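Local coordinates for glucose-6-phosphate isomerase (Thermus thermophilus, PDB 1ZZG), which probably catalyses the reversible isomerisation of glucose 6-phosphate to fructose 6-phosphate, a step of glycolysis and gluconeogenesis, at residues Pro10-Ala15 against Thr232-His237; Glu218-Pro223 against Leu381-Ala386; Leu238-Pro243 against Glu390-Asn395; Gln297-Gly302 against Lys306-Val311; Ala349-Leu354 against Gln359-Leu364. One frame throughout, in Å; residues are numbered along the deposited sequence.

In the fold
Contacts 4 and 5, with centres about 8 Å apart, each lay a helix on one of the neighbouring parallel strands 306-313 and 360-366 of the mixed sheet, and both also touch the second subunit. Contact 1 packs helix 12-18 on helix 228-238, whose L235 and L236 reach Y362 of contact 5. Helix 371-391 serves contacts 2 and 3, and both are tied to contact 1: T232 OG1 probably hydrogen-bonds Q384 OE1 (2.7 Å), and H237 ND1 probably hydrogen-bonds W392 NE1 (3.0 Å). H239 NE2 of contact 3 likewise meets R360 NH1 of contact 5 at 2.8 Å. The W392 side chain lies about 12 Å from that of E267, the predicted proton donor.

Contact 1: residues Pro10-Ala15 against Thr232-His237; sequences PGFPEA and TALLLH
F12, the first residue of helix 12-18, drives its ring against L234 and L235 on successive positions of helix 228-238. This helix-on-helix packing fastens the start of the chain to a helix lying against the mixed sheet of an isomerase of the SIS (sugar isomerase) clan. The tight part is small and wholly apolar. F12 CE1 rests 3.6 Å from L234 CD2, and the same carbon is 3.6 Å from L235 CD2, so one corner of the ring is pinched between two methyls. With CG anti to its own nitrogen (chi1 -173°), F12 extends its ring from the short helix towards the neighbouring one. The two leucines come at it differently: L235 crosses the phenyl at about a right angle, L234 at a slant. One turn on, the packing slackens, and A15 CB comes no nearer than 4.7 Å to L234 CD2. The outward side of helix 12-18 is open to solvent; there P13 is exposed, and E14 forms a salt bridge with R18. T6 also packs on F12, L9 on L235 and L23 on L234. The last touch is made by the backbone, A15 O lying 3.9 Å from L234 CD2.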
# COMPACT_ATOMS: atom_id res chain seq x y z
N PRO A 10 14.23 -26.92 -5.98
CA PRO A 10 14.90 -28.20 -5.74
C PRO A 10 16.40 -28.16 -5.45
O PRO A 10 16.92 -29.04 -4.76
CB PRO A 10 14.57 -29.00 -7.00
CG PRO A 10 14.52 -27.93 -8.05
CD PRO A 10 13.70 -26.86 -7.35
N GLY A 11 17.09 -27.16 -5.97
CA GLY A 11 18.52 -27.07 -5.74
C GLY A 11 18.95 -26.33 -4.47
O GLY A 11 20.14 -26.13 -4.26
N PHE A 12 17.99 -25.95 -3.63
CA PHE A 12 18.32 -25.21 -2.42
C PHE A 12 19.14 -25.95 -1.36
O PHE A 12 20.07 -25.39 -0.79
CB PHE A 12 17.05 -24.66 -1.76
CG PHE A 12 17.33 -23.75 -0.59
CD1 PHE A 12 18.01 -22.55 -0.78
CD2 PHE A 12 16.97 -24.12 0.69
CE1 PHE A 12 18.33 -21.73 0.31
CE2 PHE A 12 17.28 -23.31 1.79
CZ PHE A 12 17.96 -22.11 1.60
N PRO A 13 18.81 -27.22 -1.08
CA PRO A 13 19.58 -27.96 -0.07
C PRO A 13 21.07 -28.01 -0.43
O PRO A 13 21.93 -27.95 0.45
CB PRO A 13 18.92 -29.34 -0.08
CG PRO A 13 17.48 -29.00 -0.40
CD PRO A 13 17.64 -28.01 -1.53
N GLU A 14 21.37 -28.12 -1.72
CA GLU A 14 22.76 -28.18 -2.16
C GLU A 14 23.41 -26.80 -2.06
O GLU A 14 24.59 -26.66 -1.72
CB GLU A 14 22.84 -28.71 -3.59
CG GLU A 14 24.24 -28.80 -4.20
CD GLU A 14 24.82 -27.44 -4.57
OE1 GLU A 14 24.02 -26.53 -4.88
OE2 GLU A 14 26.06 -27.30 -4.59
N ALA A 15 22.63 -25.77 -2.36
CA ALA A 15 23.13 -24.41 -2.33
C ALA A 15 23.42 -23.97 -0.90
O ALA A 15 24.39 -23.27 -0.64
CB ALA A 15 22.13 -23.48 -2.98
N THR A 232 16.81 -17.77 4.45
CA THR A 232 16.13 -16.81 3.58
C THR A 232 17.11 -15.73 3.14
O THR A 232 16.98 -15.16 2.05
CB THR A 232 14.89 -16.17 4.26
OG1 THR A 232 15.26 -15.52 5.49
CG2 THR A 232 13.84 -17.25 4.56
N ALA A 233 18.11 -15.44 3.97
CA ALA A 233 19.13 -14.46 3.61
C ALA A 233 19.83 -15.02 2.37
O ALA A 233 20.09 -14.30 1.40
CB ALA A 233 20.12 -14.29 4.74
N LEU A 234 20.12 -16.32 2.40
CA LEU A 234 20.77 -16.97 1.26
C LEU A 234 19.90 -16.86 0.02
O LEU A 234 20.38 -16.51 -1.06
CB LEU A 234 21.03 -18.45 1.56
CG LEU A 234 21.65 -19.25 0.41
CD1 LEU A 234 23.02 -18.68 0.08
CD2 LEU A 234 21.75 -20.73 0.78
N LEU A 235 18.61 -17.15 0.17
CA LEU A 235 17.68 -17.06 -0.96
C LEU A 235 17.77 -15.69 -1.61
O LEU A 235 17.95 -15.59 -2.82
CB LEU A 235 16.25 -17.34 -0.50
CG LEU A 235 15.89 -18.79 -0.17
CD1 LEU A 235 14.51 -18.85 0.47
CD2 LEU A 235 15.92 -19.63 -1.45
N LEU A 236 17.63 -14.63 -0.83
CA LEU A 236 17.71 -13.29 -1.40
C LEU A 236 19.10 -13.06 -2.00
O LEU A 236 19.24 -12.44 -3.06
CB LEU A 236 17.41 -12.22 -0.35
CG LEU A 236 15.93 -11.92 -0.05
CD1 LEU A 236 15.29 -13.08 0.70
CD2 LEU A 236 15.84 -10.64 0.78
N HIS A 237 20.13 -13.57 -1.33
CA HIS A 237 21.50 -13.40 -1.81
C HIS A 237 21.74 -14.06 -3.17
O HIS A 237 22.42 -13.50 -4.04
CB HIS A 237 22.50 -13.98 -0.81
CG HIS A 237 23.93 -13.82 -1.24
ND1 HIS A 237 24.49 -12.59 -1.51
CD2 HIS A 237 24.91 -14.73 -1.47
CE1 HIS A 237 25.74 -12.75 -1.89
NE2 HIS A 237 26.02 -14.04 -1.87

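Contact 2: residues Glu218-Pro223 against Leu381-Ala386; sequences ETALAP and LMWQTA
The methyl of A220 sits squarely on the indole of W383, over one face and near its centre. A220 CB is 3.4 Å from the centroid of the six-membered ring and 18° off the ring normal, a CH-pi contact between helices 206-221 and 371-391. Its nearest ring atom is W383 CD2, at 3.3 Å, on the bond shared by the two rings. In W383, chi1 of -85° directs the indole toward helix 206-221, and chi2 of 102° turns its flat to A220. L221 adds a slighter touch, its CD2 coming obliquely to within 4.2 Å of W383 CH2. The polar end of the indole is also held, NE1 hydrogen-bonding N217 OD1 one turn before L221. Replacing W383 with an alanine would remove the platform under A220 and is likely to open a gap between the two helices, leaving the N217 side chain without its indole partner. Around this pair, L30 and L31 of helix 20-32, P229 of helix 228-238 and the edge-to-face ring of W43 enclose W383.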
# COMPACT_ATOMS: atom_id res chain seq x y z
N GLU A 218 16.54 -16.96 18.64
CA GLU A 218 17.06 -18.32 18.80
C GLU A 218 17.43 -18.91 17.45
O GLU A 218 18.52 -19.46 17.28
CB GLU A 218 16.02 -19.20 19.48
CG GLU A 218 15.92 -19.00 20.98
CD GLU A 218 14.74 -19.72 21.59
OE1 GLU A 218 14.36 -20.79 21.07
OE2 GLU A 218 14.19 -19.22 22.60
N THR A 219 16.53 -18.78 16.48
CA THR A 219 16.79 -19.32 15.15
C THR A 219 18.01 -18.65 14.54
O THR A 219 18.78 -19.28 13.82
CB THR A 219 15.56 -19.14 14.21
OG1 THR A 219 15.35 -17.76 13.93
CG2 THR A 219 14.31 -19.71 14.86
N ALA A 220 18.21 -17.37 14.82
CA ALA A 220 19.35 -16.65 14.27
C ALA A 220 20.68 -17.22 14.77
O ALA A 220 21.70 -17.12 14.09
CB ALA A 220 19.26 -15.16 14.62
N LEU A 221 20.66 -17.82 15.96
CA LEU A 221 21.86 -18.40 16.55
C LEU A 221 21.93 -19.92 16.43
O LEU A 221 22.90 -20.54 16.86
CB LEU A 221 21.95 -18.01 18.03
CG LEU A 221 22.76 -16.76 18.42
CD1 LEU A 221 24.24 -17.09 18.37
CD2 LEU A 221 22.42 -15.61 17.49
N ALA A 222 20.91 -20.52 15.82
CA ALA A 222 20.86 -21.97 15.67
C ALA A 222 21.77 -22.55 14.59
O ALA A 222 22.31 -21.81 13.75
CB ALA A 222 19.42 -22.40 15.41
N PRO A 223 21.98 -23.88 14.60
CA PRO A 223 22.82 -24.53 13.60
C PRO A 223 22.23 -24.13 12.24
O PRO A 223 21.02 -23.94 12.13
CB PRO A 223 22.63 -26.01 13.89
CG PRO A 223 22.40 -26.04 15.35
CD PRO A 223 21.47 -24.87 15.57
N LEU A 381 12.86 -11.27 9.85
CA LEU A 381 13.20 -10.44 8.70
C LEU A 381 14.29 -9.43 9.02
O LEU A 381 15.12 -9.11 8.16
CB LEU A 381 11.95 -9.74 8.16
CG LEU A 381 10.96 -10.75 7.55
CD1 LEU A 381 9.62 -10.08 7.28
CD2 LEU A 381 11.55 -11.33 6.27
N MET A 382 14.30 -8.92 10.25
CA MET A 382 15.33 -7.98 10.62
C MET A 382 16.68 -8.70 10.62
O MET A 382 17.68 -8.14 10.18
CB MET A 382 15.02 -7.35 11.99
CG MET A 382 13.89 -6.32 11.90
SD MET A 382 13.55 -5.39 13.42
CE MET A 382 12.26 -6.40 14.16
N TRP A 383 16.70 -9.95 11.10
CA TRP A 383 17.94 -10.73 11.10
C TRP A 383 18.35 -11.01 9.66
O TRP A 383 19.52 -10.86 9.29
CB TRP A 383 17.76 -12.06 11.82
CG TRP A 383 17.93 -11.98 13.30
CD1 TRP A 383 16.95 -11.95 14.24
CD2 TRP A 383 19.18 -11.94 14.01
NE1 TRP A 383 17.50 -11.91 15.50
CE2 TRP A 383 18.86 -11.89 15.39
CE3 TRP A 383 20.52 -11.94 13.62
CZ2 TRP A 383 19.85 -11.85 16.38
CZ3 TRP A 383 21.51 -11.89 14.61
CH2 TRP A 383 21.16 -11.85 15.97
N GLN A 384 17.39 -11.43 8.85
CA GLN A 384 17.64 -11.72 7.44
C GLN A 384 18.32 -10.51 6.82
O GLN A 384 19.33 -10.64 6.13
CB GLN A 384 16.32 -11.97 6.72
CG GLN A 384 16.40 -11.89 5.20
CD GLN A 384 15.04 -12.07 4.55
OE1 GLN A 384 14.45 -13.15 4.63
NE2 GLN A 384 14.54 -11.02 3.91
N THR A 385 17.76 -9.34 7.07
CA THR A 385 18.29 -8.10 6.53
C THR A 385 19.70 -7.79 7.05
O THR A 385 20.57 -7.38 6.28
CB THR A 385 17.34 -6.93 6.85
OG1 THR A 385 16.04 -7.21 6.31
CG2 THR A 385 17.87 -5.64 6.25
N ALA A 386 19.92 -7.98 8.35
CA ALA A 386 21.25 -7.71 8.92
C ALA A 386 22.28 -8.68 8.32
O ALA A 386 23.39 -8.27 7.99
CB ALA A 386 21.21 -7.84 10.45

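Contact 3: residues Leu238-Pro243 against Glu390-Asn395; sequences LHRHLP and ELWEVN
W392 O and R240 NH2 are joined through one water, which donates to W392 O at 2.7 Å and accepts from R240 NH2 at 2.8 Å. The water lies in the plane of the guanidinium, at its edge, while the group itself lies flat on the indole of W392. The planes are 11° apart and R240 CZ is 4.0 Å from the centroid of the five-membered ring, a cation-pi stack. The aliphatic root of the arginine packs too, R240 CB approaching W392 CZ2 to 3.5 Å. A bend at chi3 (-57°) brings the guanidinium back over the ring, and the two side chains run past each other in opposite directions. R240 belongs to a type I beta turn, H239 to L242, after helix 228-238; W392 immediately precedes E393, the positive-phi residue of the Schellman motif that ends helix 371-391. On the indole, NE1 hydrogen-bonds H237 ND1. E393 OE1 remains 6.9 Å from R240 NH1, so within these segments the arginine's charge meets an aromatic face and a water, not a carboxylate.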
# COMPACT_ATOMS: atom_id res chain seq x y z
N LEU A 238 21.18 -15.26 -3.35
CA LEU A 238 21.33 -16.00 -4.60
C LEU A 238 20.60 -15.32 -5.77
O LEU A 238 20.79 -15.68 -6.93
CB LEU A 238 20.83 -17.43 -4.42
CG LEU A 238 21.58 -18.30 -3.40
CD1 LEU A 238 20.90 -19.64 -3.28
CD2 LEU A 238 23.04 -18.47 -3.81
N HIS A 239 19.75 -14.34 -5.45
CA HIS A 239 19.02 -13.62 -6.48
C HIS A 239 19.31 -12.13 -6.35
O HIS A 239 18.52 -11.30 -6.79
CB HIS A 239 17.52 -13.87 -6.35
CG HIS A 239 17.13 -15.31 -6.49
ND1 HIS A 239 17.17 -16.20 -5.44
CD2 HIS A 239 16.70 -16.02 -7.57
CE1 HIS A 239 16.79 -17.39 -5.87
NE2 HIS A 239 16.50 -17.31 -7.15
N ARG A 240 20.45 -11.80 -5.76
CA ARG A 240 20.83 -10.40 -5.55
C ARG A 240 20.94 -9.58 -6.83
O ARG A 240 20.93 -8.35 -6.79
CB ARG A 240 22.17 -10.35 -4.80
CG ARG A 240 23.34 -10.91 -5.59
CD ARG A 240 24.68 -10.70 -4.88
NE ARG A 240 24.93 -9.28 -4.60
CZ ARG A 240 26.05 -8.82 -4.04
NH1 ARG A 240 27.02 -9.66 -3.71
NH2 ARG A 240 26.19 -7.53 -3.80
N HIS A 241 21.06 -10.26 -7.96
CA HIS A 241 21.19 -9.59 -9.23
C HIS A 241 19.82 -9.34 -9.88
O HIS A 241 19.72 -8.56 -10.83
CB HIS A 241 22.04 -10.45 -10.16
CG HIS A 241 21.58 -11.87 -10.23
ND1 HIS A 241 21.41 -12.66 -9.12
CD2 HIS A 241 21.25 -12.64 -11.29
CE1 HIS A 241 21.01 -13.86 -9.48
NE2 HIS A 241 20.90 -13.88 -10.80
N LEU A 242 18.78 -10.04 -9.42
CA LEU A 242 17.44 -9.82 -9.97
C LEU A 242 16.98 -8.48 -9.38
O LEU A 242 17.09 -8.25 -8.18
CB LEU A 242 16.48 -10.94 -9.55
CG LEU A 242 16.82 -12.34 -10.08
CD1 LEU A 242 15.67 -13.30 -9.82
CD2 LEU A 242 17.10 -12.25 -11.57
N PRO A 243 16.45 -7.58 -10.22
CA PRO A 243 15.99 -6.25 -9.78
C PRO A 243 14.85 -6.22 -8.76
O PRO A 243 14.75 -5.28 -7.96
CB PRO A 243 15.60 -5.56 -11.09
CG PRO A 243 15.06 -6.70 -11.91
CD PRO A 243 16.08 -7.82 -11.64
N GLU A 390 25.89 -8.03 5.67
CA GLU A 390 27.24 -8.59 5.68
C GLU A 390 27.56 -9.25 4.34
O GLU A 390 28.64 -9.07 3.78
CB GLU A 390 27.40 -9.62 6.80
CG GLU A 390 27.24 -9.05 8.22
CD GLU A 390 28.15 -7.86 8.48
OE1 GLU A 390 29.20 -7.74 7.80
OE2 GLU A 390 27.83 -7.04 9.37
N LEU A 391 26.61 -10.04 3.83
CA LEU A 391 26.81 -10.73 2.56
C LEU A 391 27.03 -9.76 1.40
O LEU A 391 27.77 -10.08 0.46
CB LEU A 391 25.61 -11.63 2.25
CG LEU A 391 25.42 -12.85 3.15
CD1 LEU A 391 24.06 -13.48 2.87
CD2 LEU A 391 26.54 -13.87 2.92
N TRP A 392 26.40 -8.59 1.45
CA TRP A 392 26.54 -7.61 0.38
C TRP A 392 27.55 -6.51 0.71
O TRP A 392 27.72 -5.57 -0.05
CB TRP A 392 25.18 -7.00 0.02
CG TRP A 392 24.21 -7.98 -0.55
CD1 TRP A 392 24.44 -9.30 -0.82
CD2 TRP A 392 22.83 -7.74 -0.88
NE1 TRP A 392 23.29 -9.90 -1.29
CE2 TRP A 392 22.29 -8.96 -1.34
CE3 TRP A 392 22.01 -6.61 -0.83
CZ2 TRP A 392 20.95 -9.09 -1.75
CZ3 TRP A 392 20.68 -6.73 -1.24
CH2 TRP A 392 20.16 -7.96 -1.69
N GLU A 393 28.20 -6.64 1.86
CA GLU A 393 29.22 -5.69 2.29
C GLU A 393 28.77 -4.23 2.31
O GLU A 393 29.43 -3.35 1.76
CB GLU A 393 30.46 -5.82 1.40
CG GLU A 393 31.00 -7.24 1.35
CD GLU A 393 32.32 -7.34 0.62
OE1 GLU A 393 32.42 -6.82 -0.52
OE2 GLU A 393 33.26 -7.94 1.18
N VAL A 394 27.64 -3.99 2.95
CA VAL A 394 27.10 -2.65 3.07
C VAL A 394 26.79 -2.38 4.52
O VAL A 394 26.75 -3.30 5.34
CB VAL A 394 25.79 -2.49 2.26
CG1 VAL A 394 26.06 -2.65 0.77
CG2 VAL A 394 24.78 -3.52 2.73
N ASN A 395 26.57 -1.11 4.84
CA ASN A 395 26.20 -0.70 6.18
C ASN A 395 24.68 -0.73 6.12
O ASN A 395 24.04 0.15 5.53
CB ASN A 395 26.68 0.73 6.46
CG ASN A 395 26.35 1.19 7.86
OD1 ASN A 395 25.46 0.63 8.52
ND2 ASN A 395 27.06 2.21 8.33
O HOH W 1 28.28 -6.15 -2.62

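Contact 4: residues Gln297-Gly302 against Lys306-Val311; sequences QLFREG and KLLALV
Helix 297-301 passes strand 306-311 at 126° between their directions, the axes 11.0 Å apart, with F299 and K306 the nearest residues by CA. F299 turns one face to L308, whose CD2 lies 3.8 Å from the ring centroid and 23° off its normal, a CH-pi contact. K306 reaches the same ring obliquely, its aliphatic chain crossing at about a right angle with CD 3.6 Å from F299 CD1. This is helix-on-sheet packing of the layered alpha/beta fold: a helix leads through a short loop into a strand of the mixed sheet, and V246 of the next strand also touches F299. Beyond the ring, a bend at chi4 (61°) carries K306 NZ to a water at 2.9 Å, which donates to L298 O at 2.6 Å. L298 O also accepts from G302 N, where a side chain would crowd that oxygen. K306 NZ further bonds T282 OG1 of the second subunit. Q297 NE2 hydrogen-bonds G270 O of that subunit, and its side chain packs on E267, the predicted proton donor there.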
# COMPACT_ATOMS: atom_id res chain seq x y z
N GLN A 297 -0.66 -11.21 -12.66
CA GLN A 297 -0.65 -11.32 -14.12
C GLN A 297 0.77 -11.05 -14.61
O GLN A 297 1.30 -11.79 -15.45
CB GLN A 297 -1.64 -10.33 -14.74
CG GLN A 297 -1.51 -10.11 -16.24
CD GLN A 297 -1.55 -11.40 -17.06
OE1 GLN A 297 -2.41 -12.26 -16.85
NE2 GLN A 297 -0.62 -11.53 -18.00
N LEU A 298 1.39 -10.00 -14.09
CA LEU A 298 2.76 -9.67 -14.48
C LEU A 298 3.73 -10.77 -14.03
O LEU A 298 4.65 -11.11 -14.77
CB LEU A 298 3.19 -8.34 -13.86
CG LEU A 298 4.70 -8.05 -13.92
CD1 LEU A 298 5.10 -7.68 -15.34
CD2 LEU A 298 5.05 -6.92 -12.97
N PHE A 299 3.53 -11.31 -12.83
CA PHE A 299 4.43 -12.35 -12.34
C PHE A 299 4.30 -13.61 -13.20
O PHE A 299 5.27 -14.34 -13.39
CB PHE A 299 4.13 -12.71 -10.88
CG PHE A 299 4.14 -11.52 -9.94
CD1 PHE A 299 4.90 -10.39 -10.22
CD2 PHE A 299 3.39 -11.55 -8.76
CE1 PHE A 299 4.91 -9.30 -9.34
CE2 PHE A 299 3.40 -10.47 -7.88
CZ PHE A 299 4.16 -9.34 -8.17
N ARG A 300 3.10 -13.85 -13.71
CA ARG A 300 2.81 -15.03 -14.52
C ARG A 300 3.32 -14.99 -15.96
O ARG A 300 3.88 -15.98 -16.45
CB ARG A 300 1.30 -15.28 -14.54
CG ARG A 300 0.70 -15.77 -13.22
CD ARG A 300 0.83 -17.28 -13.10
NE ARG A 300 0.05 -17.97 -14.13
CZ ARG A 300 0.28 -19.22 -14.53
NH1 ARG A 300 1.27 -19.92 -13.99
NH2 ARG A 300 -0.48 -19.76 -15.48
N GLU A 301 3.16 -13.87 -16.65
CA GLU A 301 3.58 -13.80 -18.05
C GLU A 301 4.61 -12.73 -18.36
O GLU A 301 5.05 -12.60 -19.50
CB GLU A 301 2.35 -13.61 -18.94
CG GLU A 301 1.23 -14.58 -18.61
CD GLU A 301 0.16 -14.64 -19.68
OE1 GLU A 301 -0.36 -13.57 -20.09
OE2 GLU A 301 -0.17 -15.76 -20.11
N GLY A 302 5.00 -11.97 -17.33
CA GLY A 302 6.00 -10.94 -17.53
C GLY A 302 7.39 -11.53 -17.37
O GLY A 302 7.53 -12.74 -17.18
N LYS A 306 12.29 -11.76 -10.91
CA LYS A 306 11.90 -11.58 -9.53
C LYS A 306 12.14 -12.79 -8.64
O LYS A 306 12.28 -13.92 -9.12
CB LYS A 306 10.40 -11.24 -9.47
CG LYS A 306 9.98 -10.05 -10.32
CD LYS A 306 8.46 -10.01 -10.51
CE LYS A 306 8.02 -8.76 -11.27
NZ LYS A 306 8.61 -8.68 -12.64
N LEU A 307 12.22 -12.53 -7.34
CA LEU A 307 12.33 -13.58 -6.33
C LEU A 307 11.10 -13.24 -5.50
O LEU A 307 11.01 -12.13 -4.97
CB LEU A 307 13.59 -13.44 -5.46
CG LEU A 307 13.58 -14.39 -4.25
CD1 LEU A 307 13.58 -15.84 -4.73
CD2 LEU A 307 14.79 -14.12 -3.36
N LEU A 308 10.16 -14.16 -5.41
CA LEU A 308 8.95 -13.89 -4.66
C LEU A 308 8.82 -14.71 -3.38
O LEU A 308 9.01 -15.92 -3.38
CB LEU A 308 7.71 -14.14 -5.53
CG LEU A 308 7.60 -13.35 -6.84
CD1 LEU A 308 8.21 -14.16 -7.98
CD2 LEU A 308 6.13 -13.08 -7.14
N ALA A 309 8.49 -14.01 -2.31
CA ALA A 309 8.29 -14.65 -1.02
C ALA A 309 6.82 -14.48 -0.66
O ALA A 309 6.29 -13.36 -0.68
CB ALA A 309 9.17 -13.99 0.03
N LEU A 310 6.17 -15.59 -0.35
CA LEU A 310 4.76 -15.58 0.03
C LEU A 310 4.61 -15.97 1.49
O LEU A 310 5.05 -17.04 1.91
CB LEU A 310 3.95 -16.54 -0.85
CG LEU A 310 3.24 -15.99 -2.09
CD1 LEU A 310 4.25 -15.42 -3.07
CD2 LEU A 310 2.44 -17.11 -2.75
N VAL A 311 3.99 -15.08 2.26
CA VAL A 311 3.76 -15.32 3.68
C VAL A 311 2.34 -15.85 3.79
O VAL A 311 1.38 -15.15 3.46
CB VAL A 311 3.90 -14.02 4.47
CG1 VAL A 311 3.62 -14.26 5.96
CG2 VAL A 311 5.29 -13.45 4.27
O HOH W 2 7.18 -10.68 -14.12

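Contact 5: residues Ala349-Leu354 against Gln359-Leu364; sequences ATYEAL and QRVYAL
Y351 and L354, one turn apart on helix 339-356, form a hollow that V361 fills as the helix lies nearly antiparallel (156°) on the strand following it. V361 CG2 abuts the edge of the Y351 ring in its plane, 3.7 Å from CE1, while CG1 also lies by Y351, 3.9 Å from CE1, and more loosely by L354 CB at 4.3 Å. The next inward bump is A363, whose CB settles over one face of the ring, 4.0 Å from the centroid and 20° off the normal. The phenol reaches across to the strand, sent there by CG anti to the backbone nitrogen (chi1 179°), and its OH ends 3.6 Å from Y362 CA. A water donates to Y351 OH at 2.6 Å and to V361 O at 2.7 Å, and the hydroxyl also hydrogen-bonds D5. Shortening Y351 to an alanine would probably leave V361 and A363 facing a gap and D5 without its phenol partner. Across the turn after the helix, Q359 N donates to L354 O at 3.2 Å. L310 of strand 306-313 packs on Y351 and L354, strand 3-5 pairs with A363 through D5, and E352 packs on L408 of the second subunit.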
# COMPACT_ATOMS: atom_id res chain seq x y z
N ALA A 349 -2.65 -22.23 -4.21
CA ALA A 349 -2.87 -22.21 -5.65
C ALA A 349 -1.96 -21.21 -6.35
O ALA A 349 -1.33 -21.52 -7.36
CB ALA A 349 -4.33 -21.89 -5.95
N THR A 350 -1.88 -20.00 -5.81
CA THR A 350 -1.04 -18.96 -6.40
C THR A 350 0.44 -19.30 -6.27
O THR A 350 1.23 -19.05 -7.20
CB THR A 350 -1.30 -17.60 -5.74
OG1 THR A 350 -2.66 -17.21 -5.97
CG2 THR A 350 -0.37 -16.54 -6.31
N TYR A 351 0.82 -19.85 -5.12
CA TYR A 351 2.20 -20.25 -4.87
C TYR A 351 2.62 -21.21 -5.99
O TYR A 351 3.67 -21.04 -6.61
CB TYR A 351 2.28 -20.92 -3.49
CG TYR A 351 3.66 -21.41 -3.08
CD1 TYR A 351 4.82 -20.77 -3.51
CD2 TYR A 351 3.79 -22.50 -2.21
CE1 TYR A 351 6.08 -21.21 -3.09
CE2 TYR A 351 5.04 -22.94 -1.79
CZ TYR A 351 6.18 -22.29 -2.23
OH TYR A 351 7.41 -22.73 -1.81
N GLU A 352 1.76 -22.19 -6.26
CA GLU A 352 2.03 -23.16 -7.31
C GLU A 352 2.00 -22.53 -8.71
O GLU A 352 2.83 -22.85 -9.56
CB GLU A 352 1.01 -24.31 -7.26
CG GLU A 352 1.37 -25.48 -8.15
CD GLU A 352 0.28 -26.53 -8.23
OE1 GLU A 352 -0.36 -26.81 -7.19
OE2 GLU A 352 0.07 -27.09 -9.33
N ALA A 353 1.04 -21.63 -8.95
CA ALA A 353 0.93 -20.99 -10.26
C ALA A 353 2.18 -20.16 -10.56
O ALA A 353 2.69 -20.16 -11.68
CB ALA A 353 -0.32 -20.10 -10.31
N LEU A 354 2.67 -19.45 -9.55
CA LEU A 354 3.87 -18.64 -9.72
C LEU A 354 5.05 -19.53 -10.11
O LEU A 354 5.85 -19.18 -10.98
CB LEU A 354 4.17 -17.89 -8.42
CG LEU A 354 3.22 -16.73 -8.08
CD1 LEU A 354 3.49 -16.22 -6.66
CD2 LEU A 354 3.43 -15.63 -9.10
N GLN A 359 8.79 -18.63 -12.15
CA GLN A 359 9.35 -17.64 -11.23
C GLN A 359 10.00 -18.30 -10.02
O GLN A 359 9.55 -19.34 -9.54
CB GLN A 359 8.26 -16.67 -10.74
CG GLN A 359 7.69 -15.75 -11.81
CD GLN A 359 8.62 -14.61 -12.18
OE1 GLN A 359 9.81 -14.65 -11.88
NE2 GLN A 359 8.09 -13.60 -12.85
N ARG A 360 11.08 -17.69 -9.53
CA ARG A 360 11.75 -18.19 -8.35
C ARG A 360 10.89 -17.75 -7.17
O ARG A 360 10.80 -16.55 -6.86
CB ARG A 360 13.17 -17.61 -8.24
CG ARG A 360 14.18 -18.28 -9.19
CD ARG A 360 14.35 -19.75 -8.82
NE ARG A 360 15.29 -20.48 -9.66
CZ ARG A 360 16.62 -20.38 -9.59
NH1 ARG A 360 17.18 -19.57 -8.70
NH2 ARG A 360 17.37 -21.10 -10.41
N VAL A 361 10.25 -18.71 -6.51
CA VAL A 361 9.36 -18.41 -5.40
C VAL A 361 9.50 -19.40 -4.24
O VAL A 361 9.81 -20.57 -4.44
CB VAL A 361 7.89 -18.40 -5.86
CG1 VAL A 361 7.50 -19.77 -6.42
CG2 VAL A 361 6.97 -18.01 -4.71
N TYR A 362 9.26 -18.91 -3.03
CA TYR A 362 9.32 -19.72 -1.83
C TYR A 362 8.26 -19.18 -0.88
O TYR A 362 7.71 -18.10 -1.11
CB TYR A 362 10.71 -19.65 -1.18
CG TYR A 362 11.12 -18.29 -0.64
CD1 TYR A 362 10.84 -17.93 0.68
CD2 TYR A 362 11.80 -17.38 -1.44
CE1 TYR A 362 11.24 -16.70 1.19
CE2 TYR A 362 12.20 -16.14 -0.94
CZ TYR A 362 11.92 -15.81 0.37
OH TYR A 362 12.34 -14.61 0.87
N ALA A 363 7.97 -19.92 0.18
CA ALA A 363 6.95 -19.48 1.11
C ALA A 363 7.37 -19.58 2.56
O ALA A 363 8.15 -20.45 2.94
CB ALA A 363 5.66 -20.28 0.89
N LEU A 364 6.83 -18.67 3.36
CA LEU A 364 7.08 -18.66 4.79
C LEU A 364 5.71 -18.85 5.42
O LEU A 364 4.82 -18.03 5.26
CB LEU A 364 7.68 -17.32 5.23
CG LEU A 364 9.17 -17.13 4.97
CD1 LEU A 364 9.59 -15.71 5.33
CD2 LEU A 364 9.96 -18.14 5.79
O HOH W 3 9.64 -23.01 -3.20